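Local coordinates for protein Succinylglutamatedesuccinylase/aspartoacylase (Rhodobacter sphaeroides 2.4.1, PDB 3CDX) that probably hydrolyses carbon-nitrogen bonds in linear amides, as a metal-dependent member of the succinylglutamate desuccinylase/aspartoacylase family, and binds a calcium ion at its metal site, at residues Ile71-Leu76 against Val146-Ala151; Arg259-Arg264 against Asp315-Phe320; His164-Pro169 against Cys202-Gly207; Ala29-Asn34 against Gly39-Pro44; Ala268-Pro273 against Glu292-Ile297. All coordinates share one frame; numbering follows the deposited sequence.

Contact 1. Residues Ile71-Leu76 against Val146-Ala151; sequences IAISDL and VDMHTA. With CA (calcium ion), chain G.
A single methionine carries the whole strand side of this contact: Met148 reaches from strand 144-148 to helix 68-79 and meets both Ile73 and Ala72, while the next residue, His149, ligates the metal. The sulfur does most of the touching. Ile73 lays its CG1-CD1 arm across the thioether, with CD1 3.7 Å from Met148 SD. Beyond the sulfur the chain bends (chi3 78°), which turns the terminal methyl toward Ala72, and Met148 CE comes to rest 4.0 Å from Ala72 CB. All three residues are buried, Ile233 of helix 223-239 and Leu58 of strand 55-60 pack against Met148 and Ile73 respectively, and the contact joins helix 68-79 to strand 144-148 inside the catalytic domain.

Side chains alternate along the strand, and Asp147 starts out away from the helix. Its OD2 accepts a hydrogen bond of 2.6 Å from His149 NE2. The acceptor lies in the imidazole plane, whereas the nitrogen approaches from well above the carboxylate plane, 57° out of it. The other oxygen of Asp147 is bonded to Thr59. At the far side of the imidazole, His149 ND1 binds the calcium ion at 2.3 Å, and His63 and Glu66 complete the set of protein ligands. With NE2 donating to the carboxylate, the lone pair of ND1 is left to the metal; the aspartate fixes the rotation of the ring and would be expected to make it a more electron-rich ligand.

Contact 2. Residues Arg259-Arg264 against Asp315-Phe320; sequences RHMMVR and DGIVWF
Ile317 overlaps the ends of two side chains from strand 259-271, and its CD1 methyl makes both contacts. It lies 3.6 Å from Arg259 NH1 and 4.0 Å from Met261 CE. Arg259 and Ile317 approach from opposite directions. The arginine is extended from CG to NE, with CG anti to the backbone nitrogen (chi1 -174°), and this stretch carries the head group of an exposed residue out to the isoleucine. Its NH2 forms a salt bridge with Asp339; toward Ile317 the head group meets only a methyl. Met261 is instead folded, bent at chi2 and chi3, and the methionine and isoleucine side chains cross at about a right angle, with the methyl groups at the meeting point.

A second, buried touch lies further along both segments. Val263 brings its CG2 methyl to the benzo half of Trp319, 3.8 Å from CE3, the two side chains again crossing nearly perpendicular. One face of the indole is occupied by Phe320, whose CE1 sits 3.6 Å above the ring plane and over its centre. The indole NE1, on the five-membered ring, is bonded to Ser160 OG, while the valine meets carbon atoms of the six-membered ring. Trp319 and Phe320 form a classic beta bulge opposite Val335.

The backbones stay about 9 Å apart at their nearest CA atoms: strand 332-339 pairs with both strands, its Met337 packs on Ile317 and Trp319, and His186 and Val188 of strand 186-189 also pack against this layer.

Contact 3. Residues His164-Pro169 against Cys202-Gly207; sequences HYLADP and CVERRG
Glu204 and His164 form a histidine-carboxylate pair that joins helix 199-205, which ends in a Schellman motif, to the loop between strand 160-163 and helix 169-182. Cys202 and Val203 begin the helical segment on its buried side, packing on Phe118 and on Ser210 respectively. Glu204 follows and makes all the contacts with the loop. Its chain is extended beyond CG, bringing the carboxylate to the edge of the His164 imidazole. His164 ND1 donates to Glu204 OE1 over 2.6 Å with an N-H...O angle of 155°, and OE1 accepts through its syn lone pair, on the side of the other oxygen. The acceptor lies close to the ring plane, yet carboxylate and ring planes are turned 64° apart. This bond fixes the rotation of the imidazole, and Phe190 meets the same ring.

Nearer the helix backbone, the aliphatic part of Glu204 is flanked by Leu166, whose CD2 lies 4.1 Å from Glu204 CG; the leucine also packs on Leu171 and Thr175 of helix 169-182. Past Glu204 the helix closes: Arg206 extends to a salt bridge with Asp135, and Gly207 takes a positive phi of 67°. One of the two backward bonds of the Schellman motif runs from Gly207 N to Glu204 O, at 2.8 Å.

Contact 4. Residues Ala29-Asn34 against Gly39-Pro44; sequences APLSRN and GTVEIP
Ala29 and Val41 face each other as a hydrogen-bonded pair of the antiparallel beta hairpin formed by strands 21-30 and 40-50, and their side chains lie on the same face of the sheet. Ala29 CB is 3.6 Å from Val41 CG1. That methyl stands between the backbone nitrogen and the carbonyl carbon of its own residue (chi1 56°), a crowded position that places it beside the partner strand. Leu31 brings its CD1 in obliquely from the loop end and touches the same Val41 methyl at 4.0 Å. Phe126 of helix 126-138 packs on all three residues, and Met97 of helix 97-102 adds to the cover of Val41.

Pro30 and Thr40, a non-hydrogen-bonded pair, turn to the other face. There the proline ring packs on Met129, and Thr40 OG1 is bonded to Gly330 O of the fourth subunit. Glu42, further along, pairs with Arg329 of that subunit, so this end of the hairpin takes part in the assembly.

The backbone ladder holds the strands in register. Ala29 and Val41 exchange two bonds, Ala29 N to Val41 O at 2.9 Å and Val41 N to Ala29 O at 2.7 Å. Beyond the proline, which has no N-H to offer, Leu31 N reaches Gly39 O at 2.8 Å. Thr40 CA adds a CA-H...O contact to Ala29 O at 3.2 Å.

Contact 5. Residues Ala268-Pro273 against Glu292-Ile297; sequences AYVMAP and ETAGWI
Ile297 packs on Ala272 and Pro273 where two beta strands of different sheets meet through their side chains: the end of strand 259-271 faces strand 293-298, the latter within a four-stranded antiparallel sheet and distorted by a classic beta bulge at Ala294 and Gly295, opposite Leu310. The touching stretches run 21° apart, and the closest CA atoms stay nearly 8 Å from each other, so aliphatic side-chain carbons span the gap.

The denser part gathers round Ile297. CG1 stands anti to the carbonyl carbon and the chain is stretched at chi2 (176°), which sends the CD1 methyl into the angle between Ala272 and Pro273. It lies 3.9 Å from Ala272 CB, and the proline ring and Ile297 cross at a slant. Ala272 and Ile297 are buried, whereas Pro273 is exposed and forms the solvent edge of the cluster, packing also on Leu308 and Leu310 of strand 308-311.

Looser packing is found at the other end, where one methyl pair makes the touch: Val270 CG1 is 4.1 Å from Ala294 CB. This pair is nevertheless buried, for Tyr312 packs on both residues and Leu310 on Val270. Thr293 OG1 is hydrogen-bonded to Glu309, and its CG2 methyl sits 3.6 Å above one face of the Trp296 ring, displaced toward the rim. The shortest approach between the strands is from Ile297 CD1 to Pro273 CD, 3.8 Å.

From the N terminus, contact 4 closes first, joining the strands of a hairpin over a short loop. Contact 1 then spans 69 residues to bring helix 68-79 onto strand 144-148 within the catalytic domain, and contact 3 follows in series, tying a loop to helix 199-205. Contact 2 opens next and closes last, across a 50-residue loop that encloses contact 5; both use strand 259-271, and they meet where Val263 packs on Ala268 and Tyr269. Contacts 1 and 2 also touch, through Ala151 and Phe320, linking the metal-binding region to the C-terminal strands. Contacts 2 and 4 lie on opposite sides of the chain's centre.

Contact 1. Residues Ile71-Leu76 against Val146-Ala151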
# COMPACT_ATOMS: atom_id res chain seq x y z
N ILE A 71 -12.58 -12.27 24.74
CA ILE A 71 -13.94 -12.59 25.22
C ILE A 71 -13.95 -13.02 26.70
O ILE A 71 -14.68 -12.43 27.51
CB ILE A 71 -14.58 -13.70 24.38
CG1 ILE A 71 -14.86 -13.20 22.94
CG2 ILE A 71 -15.86 -14.19 25.05
CD1 ILE A 71 -15.10 -14.35 21.92
N ALA A 72 -13.12 -14.01 27.06
CA ALA A 72 -13.13 -14.56 28.42
C ALA A 72 -12.83 -13.46 29.45
O ALA A 72 -13.53 -13.31 30.45
CB ALA A 72 -12.13 -15.67 28.53
N ILE A 73 -11.79 -12.67 29.18
CA ILE A 73 -11.32 -11.66 30.14
C ILE A 73 -12.23 -10.42 30.24
O ILE A 73 -12.43 -9.90 31.32
CB ILE A 73 -9.83 -11.30 29.89
CG1 ILE A 73 -8.94 -12.54 30.08
CG2 ILE A 73 -9.33 -10.22 30.83
CD1 ILE A 73 -7.48 -12.31 29.63
N SER A 74 -12.74 -9.92 29.12
CA SER A 74 -13.62 -8.77 29.18
C SER A 74 -14.94 -9.13 29.85
O SER A 74 -15.53 -8.30 30.57
CB SER A 74 -13.85 -8.15 27.79
OG SER A 74 -14.68 -8.96 26.98
N ASP A 75 -15.40 -10.35 29.61
CA ASP A 75 -16.59 -10.86 30.31
C ASP A 75 -16.36 -10.90 31.84
O ASP A 75 -17.19 -10.43 32.61
CB ASP A 75 -16.96 -12.25 29.74
CG ASP A 75 -18.15 -12.89 30.47
OD1 ASP A 75 -19.28 -12.38 30.29
OD2 ASP A 75 -17.94 -13.91 31.19
N LEU A 76 -15.21 -11.44 32.28
CA LEU A 76 -14.92 -11.54 33.72
C LEU A 76 -14.77 -10.16 34.30
O LEU A 76 -15.26 -9.87 35.41
CB LEU A 76 -13.69 -12.42 34.01
CG LEU A 76 -13.33 -12.65 35.50
CD1 LEU A 76 -14.49 -13.27 36.32
CD2 LEU A 76 -12.02 -13.46 35.64
N VAL A 146 -1.67 -15.37 33.44
CA VAL A 146 -2.26 -16.19 32.37
C VAL A 146 -2.37 -15.28 31.12
O VAL A 146 -3.09 -14.30 31.09
CB VAL A 146 -3.63 -16.82 32.72
CG1 VAL A 146 -4.06 -17.83 31.62
CG2 VAL A 146 -3.59 -17.53 34.12
N ASP A 147 -1.57 -15.60 30.12
CA ASP A 147 -1.57 -14.85 28.87
C ASP A 147 -2.32 -15.69 27.84
O ASP A 147 -1.89 -16.80 27.46
CB ASP A 147 -0.11 -14.46 28.48
CG ASP A 147 -0.03 -13.54 27.25
OD1 ASP A 147 -0.98 -12.74 26.98
OD2 ASP A 147 0.98 -13.68 26.53
N MET A 148 -3.49 -15.20 27.45
CA MET A 148 -4.38 -16.00 26.61
C MET A 148 -4.19 -15.80 25.07
O MET A 148 -4.41 -14.70 24.51
CB MET A 148 -5.83 -15.72 27.02
CG MET A 148 -6.15 -16.01 28.54
SD MET A 148 -7.88 -15.91 29.09
CE MET A 148 -8.56 -17.43 28.50
N HIS A 149 -3.82 -16.89 24.42
CA HIS A 149 -3.53 -16.90 23.01
C HIS A 149 -4.36 -17.95 22.28
O HIS A 149 -5.02 -18.81 22.92
CB HIS A 149 -2.02 -17.17 22.80
CG HIS A 149 -1.15 -16.02 23.19
ND1 HIS A 149 -0.67 -15.10 22.29
CD2 HIS A 149 -0.71 -15.62 24.41
CE1 HIS A 149 0.04 -14.18 22.92
NE2 HIS A 149 0.04 -14.48 24.21
N THR A 150 -4.31 -17.89 20.95
CA THR A 150 -4.78 -18.93 20.05
C THR A 150 -3.81 -18.89 18.87
O THR A 150 -2.89 -18.06 18.86
CB THR A 150 -6.21 -18.68 19.50
OG1 THR A 150 -6.17 -17.61 18.54
CG2 THR A 150 -7.20 -18.34 20.61
N ALA A 151 -4.03 -19.75 17.87
CA ALA A 151 -3.15 -19.74 16.69
C ALA A 151 -3.52 -18.69 15.63
O ALA A 151 -2.88 -18.62 14.58
CB ALA A 151 -3.07 -21.12 16.07
CA CA G . -0.49 -15.40 20.00

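Contact 2. Residues Arg259-Arg264 against Asp315-Phe320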
# COMPACT_ATOMS: atom_id res chain seq x y z
N ARG A 259 -4.45 -33.44 30.85
CA ARG A 259 -3.40 -34.39 30.48
C ARG A 259 -2.15 -33.59 30.02
O ARG A 259 -2.23 -32.73 29.11
CB ARG A 259 -3.91 -35.39 29.41
CG ARG A 259 -2.94 -36.56 29.00
CD ARG A 259 -3.59 -37.54 27.96
NE ARG A 259 -2.59 -38.23 27.11
CZ ARG A 259 -2.84 -38.86 25.94
NH1 ARG A 259 -4.08 -38.93 25.44
NH2 ARG A 259 -1.85 -39.44 25.24
N HIS A 260 -1.00 -33.87 30.65
CA HIS A 260 0.20 -33.14 30.36
C HIS A 260 0.91 -33.78 29.18
O HIS A 260 1.09 -35.01 29.09
CB HIS A 260 1.17 -33.07 31.54
CG HIS A 260 0.65 -32.37 32.76
ND1 HIS A 260 0.44 -31.01 32.82
CD2 HIS A 260 0.38 -32.85 34.00
CE1 HIS A 260 0.01 -30.69 34.02
NE2 HIS A 260 -0.04 -31.78 34.76
N MET A 261 1.38 -32.92 28.29
CA MET A 261 1.99 -33.34 27.08
C MET A 261 3.18 -32.44 26.91
O MET A 261 3.41 -31.53 27.73
CB MET A 261 0.98 -33.17 25.93
CG MET A 261 -0.45 -33.66 26.28
SD MET A 261 -0.54 -35.51 26.28
CE MET A 261 -0.40 -35.87 24.52
N MET A 262 3.91 -32.67 25.82
CA MET A 262 5.13 -31.96 25.58
C MET A 262 5.46 -31.98 24.10
O MET A 262 5.02 -32.87 23.35
CB MET A 262 6.30 -32.52 26.44
CG MET A 262 6.71 -34.01 26.22
SD MET A 262 8.16 -34.58 27.26
CE MET A 262 9.46 -33.55 26.69
N VAL A 263 6.22 -30.97 23.70
CA VAL A 263 6.78 -30.86 22.39
C VAL A 263 8.26 -30.58 22.60
O VAL A 263 8.62 -29.56 23.20
CB VAL A 263 6.15 -29.67 21.59
CG1 VAL A 263 6.89 -29.51 20.28
CG2 VAL A 263 4.65 -29.90 21.34
N ARG A 264 9.12 -31.48 22.12
CA ARG A 264 10.56 -31.30 22.35
C ARG A 264 11.47 -31.58 21.15
O ARG A 264 12.61 -31.11 21.12
CB ARG A 264 11.03 -32.06 23.60
N ASP A 315 4.85 -40.28 16.90
CA ASP A 315 3.53 -40.69 17.42
C ASP A 315 3.06 -39.61 18.40
O ASP A 315 3.88 -38.97 19.07
CB ASP A 315 3.58 -42.03 18.17
CG ASP A 315 4.15 -43.18 17.32
OD1 ASP A 315 4.28 -43.07 16.09
OD2 ASP A 315 4.50 -44.23 17.91
N GLY A 316 1.74 -39.45 18.52
CA GLY A 316 1.19 -38.45 19.42
C GLY A 316 -0.17 -37.90 18.99
O GLY A 316 -0.93 -38.57 18.30
N ILE A 317 -0.48 -36.69 19.43
CA ILE A 317 -1.77 -36.03 19.17
C ILE A 317 -1.42 -34.69 18.46
O ILE A 317 -0.47 -33.99 18.86
CB ILE A 317 -2.53 -35.80 20.50
CG1 ILE A 317 -2.70 -37.14 21.22
CG2 ILE A 317 -3.91 -35.04 20.32
CD1 ILE A 317 -3.58 -37.09 22.43
N VAL A 318 -2.15 -34.37 17.39
CA VAL A 318 -1.95 -33.09 16.71
C VAL A 318 -2.31 -31.95 17.67
O VAL A 318 -3.42 -31.89 18.19
CB VAL A 318 -2.70 -32.99 15.34
CG1 VAL A 318 -2.43 -31.66 14.63
CG2 VAL A 318 -2.25 -34.15 14.41
N TRP A 319 -1.34 -31.08 17.92
CA TRP A 319 -1.57 -29.94 18.80
C TRP A 319 -1.96 -28.68 18.01
O TRP A 319 -2.97 -28.04 18.33
CB TRP A 319 -0.33 -29.66 19.65
CG TRP A 319 -0.48 -28.49 20.58
CD1 TRP A 319 -1.61 -28.09 21.26
CD2 TRP A 319 0.53 -27.56 20.93
NE1 TRP A 319 -1.34 -26.98 22.02
CE2 TRP A 319 -0.04 -26.62 21.81
CE3 TRP A 319 1.88 -27.42 20.57
CZ2 TRP A 319 0.70 -25.58 22.37
CZ3 TRP A 319 2.61 -26.36 21.12
CH2 TRP A 319 2.01 -25.46 22.00
N PHE A 320 -1.10 -28.34 17.02
CA PHE A 320 -1.35 -27.33 15.97
C PHE A 320 -1.53 -28.02 14.64
O PHE A 320 -0.73 -28.87 14.25
CB PHE A 320 -0.17 -26.35 15.82
CG PHE A 320 -0.15 -25.24 16.83
CD1 PHE A 320 -0.58 -25.44 18.13
CD2 PHE A 320 0.33 -23.96 16.47
CE1 PHE A 320 -0.56 -24.38 19.07
CE2 PHE A 320 0.33 -22.90 17.41
CZ PHE A 320 -0.10 -23.13 18.71

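Contact 3. Residues His164-Pro169 against Cys202-Gly207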
# COMPACT_ATOMS: atom_id res chain seq x y z
N HIS A 164 6.76 -23.31 29.39
CA HIS A 164 8.09 -23.86 29.10
C HIS A 164 8.49 -24.87 30.16
O HIS A 164 7.88 -24.94 31.24
CB HIS A 164 9.13 -22.75 28.98
CG HIS A 164 8.81 -21.77 27.92
ND1 HIS A 164 8.70 -20.42 28.16
CD2 HIS A 164 8.53 -21.94 26.61
CE1 HIS A 164 8.38 -19.79 27.04
NE2 HIS A 164 8.27 -20.70 26.08
N TYR A 165 9.51 -25.66 29.86
CA TYR A 165 10.10 -26.51 30.87
C TYR A 165 10.96 -25.57 31.70
O TYR A 165 11.75 -24.77 31.16
CB TYR A 165 10.93 -27.62 30.24
CG TYR A 165 11.45 -28.65 31.24
CD1 TYR A 165 10.62 -29.66 31.72
CD2 TYR A 165 12.77 -28.60 31.71
CE1 TYR A 165 11.07 -30.60 32.61
CE2 TYR A 165 13.24 -29.55 32.62
CZ TYR A 165 12.37 -30.55 33.06
OH TYR A 165 12.78 -31.51 33.97
N LEU A 166 10.77 -25.61 33.01
CA LEU A 166 11.53 -24.77 33.90
C LEU A 166 12.59 -25.65 34.54
O LEU A 166 12.27 -26.71 35.09
CB LEU A 166 10.59 -24.13 34.93
CG LEU A 166 9.44 -23.31 34.30
CD1 LEU A 166 8.37 -22.99 35.30
CD2 LEU A 166 9.92 -22.03 33.59
N ALA A 167 13.86 -25.23 34.44
CA ALA A 167 14.98 -25.97 35.03
C ALA A 167 14.76 -26.13 36.51
O ALA A 167 15.13 -27.16 37.09
CB ALA A 167 16.30 -25.26 34.76
N ASP A 168 14.13 -25.11 37.11
CA ASP A 168 13.82 -25.05 38.53
C ASP A 168 12.61 -25.94 38.88
O ASP A 168 11.50 -25.63 38.49
CB ASP A 168 13.56 -23.58 38.89
CG ASP A 168 13.17 -23.35 40.37
OD1 ASP A 168 12.77 -24.28 41.09
OD2 ASP A 168 13.27 -22.18 40.78
N PRO A 169 12.84 -27.05 39.58
CA PRO A 169 11.81 -28.06 39.88
C PRO A 169 10.66 -27.65 40.78
O PRO A 169 9.57 -28.19 40.60
CB PRO A 169 12.60 -29.22 40.50
CG PRO A 169 14.04 -29.00 40.03
CD PRO A 169 14.18 -27.50 40.04
N CYS A 202 9.10 -12.69 29.52
CA CYS A 202 9.19 -11.62 30.52
C CYS A 202 8.70 -12.09 31.87
O CYS A 202 9.37 -11.88 32.88
CB CYS A 202 8.38 -10.41 30.11
SG CYS A 202 9.13 -9.51 28.80
N VAL A 203 7.52 -12.71 31.90
CA VAL A 203 6.94 -13.25 33.12
C VAL A 203 7.94 -14.23 33.76
O VAL A 203 8.17 -14.19 34.98
CB VAL A 203 5.59 -13.99 32.86
CG1 VAL A 203 5.02 -14.55 34.18
CG2 VAL A 203 4.54 -13.07 32.11
N GLU A 204 8.52 -15.08 32.92
CA GLU A 204 9.48 -16.09 33.34
C GLU A 204 10.76 -15.45 33.87
O GLU A 204 11.22 -15.80 34.95
CB GLU A 204 9.75 -17.13 32.24
CG GLU A 204 8.72 -18.30 32.32
CD GLU A 204 8.47 -19.02 30.99
OE1 GLU A 204 9.24 -18.77 30.05
OE2 GLU A 204 7.50 -19.85 30.89
N ARG A 205 11.29 -14.47 33.14
CA ARG A 205 12.50 -13.77 33.59
C ARG A 205 12.33 -13.16 34.99
O ARG A 205 13.26 -13.18 35.80
CB ARG A 205 12.90 -12.70 32.59
N ARG A 206 11.14 -12.62 35.26
CA ARG A 206 10.82 -12.06 36.57
C ARG A 206 10.45 -13.12 37.63
O ARG A 206 10.13 -12.79 38.77
CB ARG A 206 9.68 -11.05 36.41
CG ARG A 206 10.11 -9.74 35.74
CD ARG A 206 8.89 -8.81 35.39
NE ARG A 206 9.38 -7.63 34.69
CZ ARG A 206 9.94 -6.56 35.27
NH1 ARG A 206 10.04 -6.50 36.58
NH2 ARG A 206 10.39 -5.55 34.53
N GLY A 207 10.48 -14.40 37.25
CA GLY A 207 10.22 -15.48 38.20
C GLY A 207 8.79 -15.55 38.73
O GLY A 207 8.55 -16.03 39.84

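Contact 4. Residues Ala29-Asn34 against Gly39-Pro44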
# COMPACT_ATOMS: atom_id res chain seq x y z
N ALA A 29 -2.41 5.23 25.45
CA ALA A 29 -1.15 5.07 24.75
C ALA A 29 -1.06 6.09 23.64
O ALA A 29 -1.95 6.10 22.74
CB ALA A 29 -1.02 3.66 24.18
N PRO A 30 0.02 6.91 23.65
CA PRO A 30 0.17 7.93 22.58
C PRO A 30 0.33 7.26 21.23
O PRO A 30 1.07 6.27 21.12
CB PRO A 30 1.46 8.69 22.94
CG PRO A 30 1.86 8.24 24.30
CD PRO A 30 1.17 6.90 24.57
N LEU A 31 -0.35 7.79 20.20
CA LEU A 31 -0.25 7.24 18.85
C LEU A 31 -0.41 8.35 17.78
O LEU A 31 -1.55 8.74 17.41
CB LEU A 31 -1.26 6.10 18.65
CG LEU A 31 -1.04 5.03 17.55
CD1 LEU A 31 -1.91 3.83 17.83
CD2 LEU A 31 -1.36 5.54 16.16
N SER A 32 0.75 8.84 17.32
CA SER A 32 0.89 9.92 16.36
C SER A 32 0.43 9.50 14.95
O SER A 32 0.99 8.57 14.37
CB SER A 32 2.36 10.36 16.35
OG SER A 32 2.56 11.55 15.60
N ARG A 33 -0.62 10.16 14.44
CA ARG A 33 -1.13 9.95 13.08
C ARG A 33 -0.93 11.25 12.26
O ARG A 33 -0.79 12.33 12.82
CB ARG A 33 -2.63 9.54 13.12
CG ARG A 33 -2.92 8.04 13.52
CD ARG A 33 -4.44 7.66 13.82
NE ARG A 33 -5.49 8.64 13.44
CZ ARG A 33 -6.32 9.22 14.32
NH1 ARG A 33 -6.23 8.92 15.61
NH2 ARG A 33 -7.25 10.12 13.94
N ASN A 34 -0.96 11.14 10.94
CA ASN A 34 -0.88 12.34 10.10
C ASN A 34 -1.95 13.41 10.35
O ASN A 34 -1.65 14.59 10.31
CB ASN A 34 -0.82 11.97 8.62
CG ASN A 34 0.56 11.53 8.20
OD1 ASN A 34 1.58 12.02 8.72
ND2 ASN A 34 0.60 10.61 7.25
N GLY A 39 -2.78 12.01 19.00
CA GLY A 39 -3.80 10.98 19.18
C GLY A 39 -3.41 9.96 20.24
O GLY A 39 -2.22 9.86 20.61
N THR A 40 -4.39 9.19 20.71
CA THR A 40 -4.17 8.19 21.75
C THR A 40 -4.97 6.92 21.43
O THR A 40 -6.04 6.99 20.80
CB THR A 40 -4.59 8.68 23.20
OG1 THR A 40 -6.01 8.79 23.29
CG2 THR A 40 -3.98 10.02 23.60
N VAL A 41 -4.47 5.76 21.85
CA VAL A 41 -5.29 4.57 21.83
C VAL A 41 -5.58 4.17 23.29
O VAL A 41 -4.67 4.08 24.12
CB VAL A 41 -4.62 3.45 20.97
CG1 VAL A 41 -3.30 3.18 21.47
CG2 VAL A 41 -5.42 2.16 21.01
N GLU A 42 -6.85 3.93 23.59
CA GLU A 42 -7.27 3.52 24.93
C GLU A 42 -7.23 2.00 25.07
O GLU A 42 -7.90 1.25 24.32
CB GLU A 42 -8.68 4.04 25.22
CG GLU A 42 -8.70 5.57 25.44
CD GLU A 42 -10.09 6.22 25.40
OE1 GLU A 42 -11.11 5.54 25.18
OE2 GLU A 42 -10.14 7.45 25.58
N ILE A 43 -6.46 1.56 26.06
CA ILE A 43 -6.27 0.14 26.31
C ILE A 43 -7.05 -0.18 27.59
O ILE A 43 -6.68 0.26 28.68
CB ILE A 43 -4.77 -0.22 26.51
CG1 ILE A 43 -3.84 0.40 25.47
CG2 ILE A 43 -4.58 -1.78 26.67
CD1 ILE A 43 -3.75 -0.24 24.11
N PRO A 44 -8.14 -0.95 27.47
CA PRO A 44 -8.93 -1.29 28.68
C PRO A 44 -8.18 -2.06 29.80
O PRO A 44 -7.50 -3.05 29.53
CB PRO A 44 -10.11 -2.12 28.13
CG PRO A 44 -9.75 -2.49 26.72
CD PRO A 44 -8.74 -1.50 26.23

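Contact 5. Residues Ala268-Pro273 against Glu292-Ile297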
# COMPACT_ATOMS: atom_id res chain seq x y z
N ALA A 268 8.85 -33.52 15.80
CA ALA A 268 7.46 -33.10 16.15
C ALA A 268 6.78 -32.15 15.15
O ALA A 268 5.57 -32.07 15.11
CB ALA A 268 7.43 -32.49 17.55
N TYR A 269 7.56 -31.43 14.35
CA TYR A 269 7.06 -30.47 13.36
C TYR A 269 7.04 -31.06 11.96
O TYR A 269 8.08 -31.54 11.45
CB TYR A 269 7.97 -29.24 13.36
CG TYR A 269 8.00 -28.55 14.69
CD1 TYR A 269 7.24 -27.41 14.92
CD2 TYR A 269 8.77 -29.05 15.74
CE1 TYR A 269 7.25 -26.78 16.15
CE2 TYR A 269 8.79 -28.41 16.99
CZ TYR A 269 8.03 -27.28 17.17
OH TYR A 269 8.01 -26.65 18.39
N VAL A 270 5.88 -31.04 11.32
CA VAL A 270 5.81 -31.37 9.91
C VAL A 270 5.95 -30.07 9.16
O VAL A 270 5.10 -29.19 9.27
CB VAL A 270 4.49 -32.06 9.52
CG1 VAL A 270 4.56 -32.54 8.05
CG2 VAL A 270 4.19 -33.17 10.49
N MET A 271 7.01 -29.98 8.39
CA MET A 271 7.34 -28.76 7.68
C MET A 271 7.01 -28.86 6.19
O MET A 271 7.18 -29.91 5.56
CB MET A 271 8.83 -28.46 7.90
CG MET A 271 9.24 -28.38 9.40
SD MET A 271 8.59 -27.00 10.35
CE MET A 271 9.33 -25.59 9.55
N ALA A 272 6.50 -27.77 5.62
CA ALA A 272 6.33 -27.67 4.16
C ALA A 272 7.66 -27.37 3.42
O ALA A 272 8.26 -26.30 3.65
CB ALA A 272 5.28 -26.59 3.82
N PRO A 273 8.13 -28.30 2.55
CA PRO A 273 9.37 -27.99 1.82
C PRO A 273 9.12 -27.13 0.60
O PRO A 273 10.06 -26.58 0.02
CB PRO A 273 9.88 -29.37 1.40
CG PRO A 273 8.84 -30.38 1.88
CD PRO A 273 7.63 -29.64 2.23
N GLU A 292 3.29 -42.24 9.05
CA GLU A 292 2.05 -42.15 8.32
C GLU A 292 1.82 -40.77 7.67
O GLU A 292 2.41 -39.77 8.06
CB GLU A 292 0.89 -42.59 9.21
CG GLU A 292 0.19 -41.50 10.03
CD GLU A 292 -0.87 -42.11 10.96
OE1 GLU A 292 -0.91 -43.37 11.04
OE2 GLU A 292 -1.66 -41.37 11.59
N THR A 293 0.95 -40.76 6.65
CA THR A 293 0.70 -39.58 5.82
C THR A 293 0.09 -38.41 6.61
O THR A 293 -0.93 -38.56 7.27
CB THR A 293 -0.15 -39.95 4.58
OG1 THR A 293 0.56 -40.94 3.83
CG2 THR A 293 -0.36 -38.73 3.66
N ALA A 294 0.76 -37.26 6.55
CA ALA A 294 0.25 -36.04 7.22
C ALA A 294 -0.63 -35.20 6.28
O ALA A 294 -1.54 -34.47 6.75
CB ALA A 294 1.40 -35.20 7.80
N GLY A 295 -0.41 -35.35 4.97
CA GLY A 295 -1.15 -34.64 3.93
C GLY A 295 -0.26 -34.48 2.72
O GLY A 295 0.80 -35.10 2.67
N TRP A 296 -0.71 -33.67 1.76
CA TRP A 296 -0.07 -33.52 0.45
C TRP A 296 -0.07 -32.05 0.03
O TRP A 296 -1.05 -31.32 0.24
CB TRP A 296 -0.86 -34.28 -0.65
CG TRP A 296 -1.02 -35.74 -0.44
CD1 TRP A 296 -0.17 -36.73 -0.88
CD2 TRP A 296 -2.07 -36.40 0.28
NE1 TRP A 296 -0.64 -37.96 -0.48
CE2 TRP A 296 -1.80 -37.79 0.23
CE3 TRP A 296 -3.23 -35.95 0.94
CZ2 TRP A 296 -2.64 -38.74 0.82
CZ3 TRP A 296 -4.05 -36.86 1.54
CH2 TRP A 296 -3.76 -38.26 1.48
N ILE A 297 1.03 -31.63 -0.58
CA ILE A 297 1.10 -30.29 -1.14
C ILE A 297 0.81 -30.44 -2.62
O ILE A 297 1.58 -31.11 -3.32
CB ILE A 297 2.48 -29.66 -0.96
CG1 ILE A 297 2.79 -29.43 0.53
CG2 ILE A 297 2.59 -28.43 -1.83
CD1 ILE A 297 4.23 -28.88 0.79